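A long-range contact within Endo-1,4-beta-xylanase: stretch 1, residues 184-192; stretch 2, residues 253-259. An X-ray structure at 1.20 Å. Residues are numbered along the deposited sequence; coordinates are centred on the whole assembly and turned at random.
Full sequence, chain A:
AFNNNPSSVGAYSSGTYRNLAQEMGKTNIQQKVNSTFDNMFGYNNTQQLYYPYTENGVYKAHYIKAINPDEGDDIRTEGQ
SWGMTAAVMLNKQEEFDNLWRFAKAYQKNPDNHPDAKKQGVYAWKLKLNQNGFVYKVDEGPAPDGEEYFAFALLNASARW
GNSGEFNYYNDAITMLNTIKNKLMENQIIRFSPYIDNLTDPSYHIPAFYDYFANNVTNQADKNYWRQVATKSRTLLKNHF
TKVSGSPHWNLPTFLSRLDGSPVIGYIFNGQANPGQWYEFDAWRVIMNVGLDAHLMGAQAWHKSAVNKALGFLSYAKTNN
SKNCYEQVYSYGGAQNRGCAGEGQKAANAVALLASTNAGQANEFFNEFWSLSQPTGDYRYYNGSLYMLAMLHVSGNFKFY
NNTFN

Stretch 1, residues 184-192: MENQIIRFS
Stretch 2 253-259: TFLSRLD

Two stretches of one chain, at least 63 residues apart where they touch, meet here through side chains alone: no hydrogen bond crosses, and most of the 290 Å² buried between them belongs to apolar side chains. Stretch 1 supplies a tight hairpin whose return arm passes through Ile188 and Ile189 on the way to Phe191; stretch 2 has no regular helix or strand. The register is set by two pairs, Ile188 with Leu258 (CA to CA 7.5 Å) and Phe191 with Leu255 (CA to CA 8.1 Å), so ascending stretch 1 means descending stretch 2.

Met184 and Glu185 are extended, phi/psi -126/145 and -130/120. Met184 does not reach the partner, but its O accepts a weak hydrogen bond from Arg190 NE at 3.2 Å. Glu185 opens a type I' turn that ends at Ile188, closed by paired backbone bonds: Glu185 N to Ile188 O at 2.9 Å and Ile188 N to Glu185 O at 3.0 Å. Its side chain is t, t and points toward stretch 2, with OE1 4.0 Å from Leu258 CD1; that oxygen is hydrogen-bonded elsewhere in the structure, so its polar need is met while the methyl lies beside it.

The turn's inner residues both take positive phi, Asn186 at 51/40 and Gln187 at 68/20. Asn186, chi1 m, brings ND2 to 4.3 Å from Leu258 CD1, a loose contact by an exposed residue, while Gln187 stays out of reach. Ile188 returns to extended geometry (-120/131) with an m, t side chain directed toward the partner; its CG2 meets Leu258 CD2 at 3.8 Å. Leu258, itself m, t at phi/psi -71/-13, thus serves the hairpin at three residues, and it gives up 94 Å², the largest share of any residue here.

Ile189 and Arg190 both point away. Arg190, m, t, t, folds back on its own stretch, its NH1 donating to Ser192 O at 3.2 Å.

Phe191 (-74/-39) points toward stretch 2 again, chi1 t and chi2 74°. Leu255, m, t at -125/150, leaves its backbone sideways but sends CD2 over one face of the phenyl ring, 3.9 Å from the centroid of Phe191 and 19° off the normal, a CH-pi contact whose closest approach is 3.7 Å to Phe191 CD1. Phe254 (-54/-55, chi1 t, chi2 31°) also starts sideways, but its end comes nearer: its CE1 lies 4.0 Å from Phe191 CE1, ring planes at 85° in an oblique pairing. The rule is economical: one leucine meets three hairpin residues, one ring takes two partners.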

ATOM      1  N   MET A 184     -12.542  10.170   6.371  1.00  8.65           N
ATOM      2  CA  MET A 184     -13.612   9.212   6.154  1.00  8.86           C
ATOM      3  C   MET A 184     -14.890   9.927   5.717  1.00  9.49           C
ATOM      4  O   MET A 184     -15.204  11.033   6.175  1.00 11.40           O
ATOM      5  CB  MET A 184     -13.914   8.380   7.410  1.00  9.42           C
ATOM      6  CG  MET A 184     -12.862   7.373   7.757  1.00  9.14           C
ATOM      7  SD  MET A 184     -13.129   5.929   6.628  1.00 12.21           S
ATOM      8  CE  MET A 184     -11.858   4.821   7.122  1.00 13.79           C
ATOM      9  N   GLU A 185     -15.650   9.290   4.863  1.00  9.32           N
ATOM     10  CA  GLU A 185     -17.040   9.696   4.577  1.00  9.72           C
ATOM     11  C   GLU A 185     -17.890   8.451   4.697  1.00 10.22           C
ATOM     12  O   GLU A 185     -17.726   7.485   3.978  1.00 10.63           O
ATOM     13  CB  GLU A 185     -17.231  10.290   3.205  1.00 10.59           C
ATOM     14  CG  GLU A 185     -18.656  10.836   3.050  1.00 12.43           C
ATOM     15  CD  GLU A 185     -19.003  11.390   1.722  1.00 13.84           C
ATOM     16  OE1 GLU A 185     -18.244  11.423   0.785  1.00 13.25           O
ATOM     17  OE2 GLU A 185     -20.169  11.849   1.582  1.00 22.08           O
ATOM     18  N   ASN A 186     -18.862   8.479   5.609  1.00 13.17           N
ATOM     19  CA  ASN A 186     -19.755   7.318   5.760  1.00 15.58           C
ATOM     20  C   ASN A 186     -18.956   6.022   5.922  1.00 13.17           C
ATOM     21  O   ASN A 186     -19.312   5.004   5.324  1.00 14.35           O
ATOM     22  CB  ASN A 186     -20.741   7.194   4.528  1.00 18.10           C
ATOM     23  CG  ASN A 186     -21.603   8.482   4.239  1.00 23.59           C
ATOM     24  OD1 ASN A 186     -21.890   9.269   5.179  1.00 27.34           O
ATOM     25  ND2 ASN A 186     -21.926   8.735   2.893  1.00 27.93           N
ATOM     26  N   GLN A 187     -17.846   6.052   6.687  1.00 11.45           N
ATOM     27  CA  GLN A 187     -17.058   4.859   6.980  1.00 10.75           C
ATOM     28  C   GLN A 187     -16.334   4.289   5.757  1.00  9.04           C
ATOM     29  O   GLN A 187     -15.921   3.165   5.817  1.00 10.36           O
ATOM     30  CB  GLN A 187     -17.889   3.819   7.707  1.00 10.90           C
ATOM     31  CG  GLN A 187     -18.315   4.278   9.113  1.00 12.90           C
ATOM     32  CD  GLN A 187     -19.181   3.315   9.836  1.00 13.22           C
ATOM     33  OE1 GLN A 187     -20.126   2.810   9.221  1.00 17.22           O
ATOM     34  NE2 GLN A 187     -18.803   2.880  11.009  1.00 12.63           N
ATOM     35  N   ILE A 188     -16.149   5.106   4.733  1.00  8.88           N
ATOM     36  CA  ILE A 188     -15.347   4.765   3.571  1.00  8.49           C
ATOM     37  C   ILE A 188     -14.212   5.784   3.462  1.00  8.41           C
ATOM     38  O   ILE A 188     -14.421   7.006   3.480  1.00  8.53           O
ATOM     39  CB  ILE A 188     -16.171   4.765   2.288  1.00  9.67           C
ATOM     40  CG1 ILE A 188     -17.199   3.586   2.362  1.00 14.79           C
ATOM     41  CG2 ILE A 188     -15.284   4.567   1.084  1.00 10.81           C
ATOM     42  CD1 ILE A 188     -18.144   3.554   1.294  1.00 20.83           C
ATOM     43  N   ILE A 189     -12.990   5.271   3.299  1.00  7.91           N
ATOM     44  CA  ILE A 189     -11.825   6.148   3.184  1.00  7.90           C
ATOM     45  C   ILE A 189     -11.976   7.121   2.040  1.00  7.55           C
ATOM     46  O   ILE A 189     -12.352   6.769   0.923  1.00  8.02           O
ATOM     47  CB  ILE A 189     -10.545   5.284   3.095  1.00  7.52           C
ATOM     48  CG1 ILE A 189      -9.285   6.106   3.310  1.00  8.18           C
ATOM     49  CG2 ILE A 189     -10.483   4.476   1.822  1.00  8.17           C
ATOM     50  CD1 ILE A 189      -9.031   6.555   4.721  1.00  9.31           C
ATOM     51  N   ARG A 190     -11.664   8.380   2.318  1.00  7.94           N
ATOM     52  CA  ARG A 190     -11.719   9.422   1.321  1.00  8.19           C
ATOM     53  C   ARG A 190     -10.468   9.401   0.424  1.00  8.16           C
ATOM     54  O   ARG A 190      -9.371   9.118   0.846  1.00  8.71           O
ATOM     55  CB  ARG A 190     -11.766  10.784   2.018  1.00  8.78           C
ATOM     56  CG  ARG A 190     -13.110  11.110   2.633  1.00  9.58           C
ATOM     57  CD  ARG A 190     -13.062  12.430   3.378  1.00 10.56           C
ATOM     58  NE  ARG A 190     -14.364  12.927   3.798  1.00 11.63           N
ATOM     59  CZ  ARG A 190     -15.224  13.551   3.030  1.00 11.82           C
ATOM     60  NH1 ARG A 190     -14.940  13.853   1.781  1.00 12.14           N
ATOM     61  NH2 ARG A 190     -16.419  13.881   3.490  1.00 14.26           N
ATOM     62  N   PHE A 191     -10.708   9.818  -0.839  1.00  8.00           N
ATOM     63  CA  PHE A 191      -9.617  10.322  -1.637  1.00  8.22           C
ATOM     64  C   PHE A 191      -9.179  11.702  -1.197  1.00  8.59           C
ATOM     65  O   PHE A 191      -7.982  12.003  -1.181  1.00  8.95           O
ATOM     66  CB  PHE A 191     -10.006  10.325  -3.123  1.00  8.70           C
ATOM     67  CG  PHE A 191      -8.879  10.816  -4.000  1.00  9.30           C
ATOM     68  CD1 PHE A 191      -7.794  10.037  -4.251  1.00  9.49           C
ATOM     69  CD2 PHE A 191      -8.947  12.079  -4.575  1.00 12.34           C
ATOM     70  CE1 PHE A 191      -6.787  10.484  -5.067  1.00 11.76           C
ATOM     71  CE2 PHE A 191      -7.922  12.541  -5.349  1.00 14.92           C
ATOM     72  CZ  PHE A 191      -6.868  11.733  -5.619  1.00 13.80           C
ATOM     73  N   SER A 192     -10.135  12.559  -0.840  1.00  8.65           N
ATOM     74  CA  SER A 192      -9.849  13.930  -0.456  1.00  9.34           C
ATOM     75  C   SER A 192     -10.822  14.425   0.602  1.00  9.20           C
ATOM     76  O   SER A 192     -12.019  14.200   0.474  1.00  9.73           O
ATOM     77  CB  SER A 192      -9.981  14.845  -1.663  1.00 10.73           C
ATOM     78  OG  SER A 192      -9.867  16.237  -1.311  1.00 11.13           O
ATOM     79  N   THR A 253      -9.946   0.425 -10.990  1.00  7.72           N
ATOM     80  CA  THR A 253      -9.605   1.752 -11.472  1.00  7.51           C
ATOM     81  C   THR A 253      -9.044   2.646 -10.361  1.00  7.25           C
ATOM     82  O   THR A 253      -9.154   2.347  -9.170  1.00  7.76           O
ATOM     83  CB  THR A 253     -10.767   2.417 -12.198  1.00  7.59           C
ATOM     84  OG1 THR A 253     -11.817   2.761 -11.290  1.00  8.95           O
ATOM     85  CG2 THR A 253     -11.344   1.488 -13.253  1.00  9.50           C
ATOM     86  N   PHE A 254      -8.461   3.744 -10.795  1.00  6.91           N
ATOM     87  CA  PHE A 254      -7.896   4.778  -9.944  1.00  7.38           C
ATOM     88  C   PHE A 254      -8.899   5.307  -8.918  1.00  6.99           C
ATOM     89  O   PHE A 254      -8.647   5.330  -7.721  1.00  7.54           O
ATOM     90  CB  PHE A 254      -7.361   5.883 -10.877  1.00  7.48           C
ATOM     91  CG  PHE A 254      -6.926   7.149 -10.220  1.00  7.60           C
ATOM     92  CD1 PHE A 254      -6.381   7.204  -8.940  1.00  8.56           C
ATOM     93  CD2 PHE A 254      -7.053   8.350 -10.920  1.00  8.98           C
ATOM     94  CE1 PHE A 254      -5.996   8.437  -8.385  1.00 10.34           C
ATOM     95  CE2 PHE A 254      -6.683   9.568 -10.380  1.00  9.29           C
ATOM     96  CZ  PHE A 254      -6.172   9.605  -9.122  1.00 10.28           C
ATOM     97  N   LEU A 255     -10.058   5.771  -9.413  1.00  7.34           N
ATOM     98  CA  LEU A 255     -11.063   6.406  -8.596  1.00  7.33           C
ATOM     99  C   LEU A 255     -12.407   5.711  -8.760  1.00  7.88           C
ATOM    100  O   LEU A 255     -12.734   5.178  -9.822  1.00  8.54           O
ATOM    101  CB  LEU A 255     -11.223   7.896  -8.953  1.00  8.51           C
ATOM    102  CG  LEU A 255     -10.008   8.755  -8.633  1.00  8.30           C
ATOM    103  CD1 LEU A 255     -10.202  10.153  -9.164  1.00  9.86           C
ATOM    104  CD2 LEU A 255      -9.710   8.793  -7.135  1.00  9.86           C
ATOM    105  N   SER A 256     -13.207   5.751  -7.681  1.00  7.97           N
ATOM    106  CA  SER A 256     -14.505   5.150  -7.639  1.00  8.46           C
ATOM    107  C   SER A 256     -15.468   5.987  -6.830  1.00  8.46           C
ATOM    108  O   SER A 256     -15.074   6.641  -5.837  1.00  8.87           O
ATOM    109  CB  SER A 256     -14.398   3.757  -6.956  1.00  9.58           C
ATOM    110  OG  SER A 256     -15.626   3.062  -6.866  1.00 11.99           O
ATOM    111  N   ARG A 257     -16.735   5.930  -7.172  1.00  8.82           N
ATOM    112  CA  ARG A 257     -17.777   6.417  -6.289  1.00  9.26           C
ATOM    113  C   ARG A 257     -17.990   5.444  -5.147  1.00 10.34           C
ATOM    114  O   ARG A 257     -17.459   4.327  -5.148  1.00 10.53           O
ATOM    115  CB  ARG A 257     -19.095   6.633  -7.088  1.00 11.65           C
ATOM    116  CG  ARG A 257     -18.885   7.566  -8.247  1.00 12.48           C
ATOM    117  CD  ARG A 257     -18.376   8.892  -7.765  1.00 13.26           C
ATOM    118  NE  ARG A 257     -18.372   9.939  -8.798  1.00 14.61           N
ATOM    119  CZ  ARG A 257     -18.000  11.166  -8.571  1.00 15.79           C
ATOM    120  NH1 ARG A 257     -17.585  11.532  -7.361  1.00 17.49           N
ATOM    121  NH2 ARG A 257     -18.007  12.075  -9.528  1.00 19.50           N
ATOM    122  N   LEU A 258     -18.787   5.836  -4.150  1.00 10.94           N
ATOM    123  CA  LEU A 258     -18.962   5.015  -2.952  1.00 11.54           C
ATOM    124  C   LEU A 258     -19.763   3.768  -3.180  1.00 11.34           C
ATOM    125  O   LEU A 258     -19.727   2.873  -2.376  1.00 13.38           O
ATOM    126  CB  LEU A 258     -19.480   5.869  -1.811  1.00 12.66           C
ATOM    127  CG  LEU A 258     -18.605   7.016  -1.380  1.00 15.81           C
ATOM    128  CD1 LEU A 258     -19.103   7.591  -0.075  1.00 19.75           C
ATOM    129  CD2 LEU A 258     -17.162   6.782  -1.316  1.00 16.50           C
ATOM    130  N   ASP A 259     -20.449   3.668  -4.332  1.00 12.36           N
ATOM    131  CA  ASP A 259     -21.148   2.461  -4.750  1.00 12.84           C
ATOM    132  C   ASP A 259     -20.254   1.512  -5.567  1.00 12.59           C
ATOM    133  O   ASP A 259     -20.746   0.492  -6.083  1.00 13.78           O
ATOM    134  CB  ASP A 259     -22.442   2.780  -5.459  1.00 14.02           C
ATOM    135  CG  ASP A 259     -22.236   3.381  -6.780  1.00 15.36           C
ATOM    136  OD1 ASP A 259     -21.098   3.708  -7.213  1.00 13.61           O
ATOM    137  OD2 ASP A 259     -23.245   3.671  -7.485  1.00 22.22           O
TER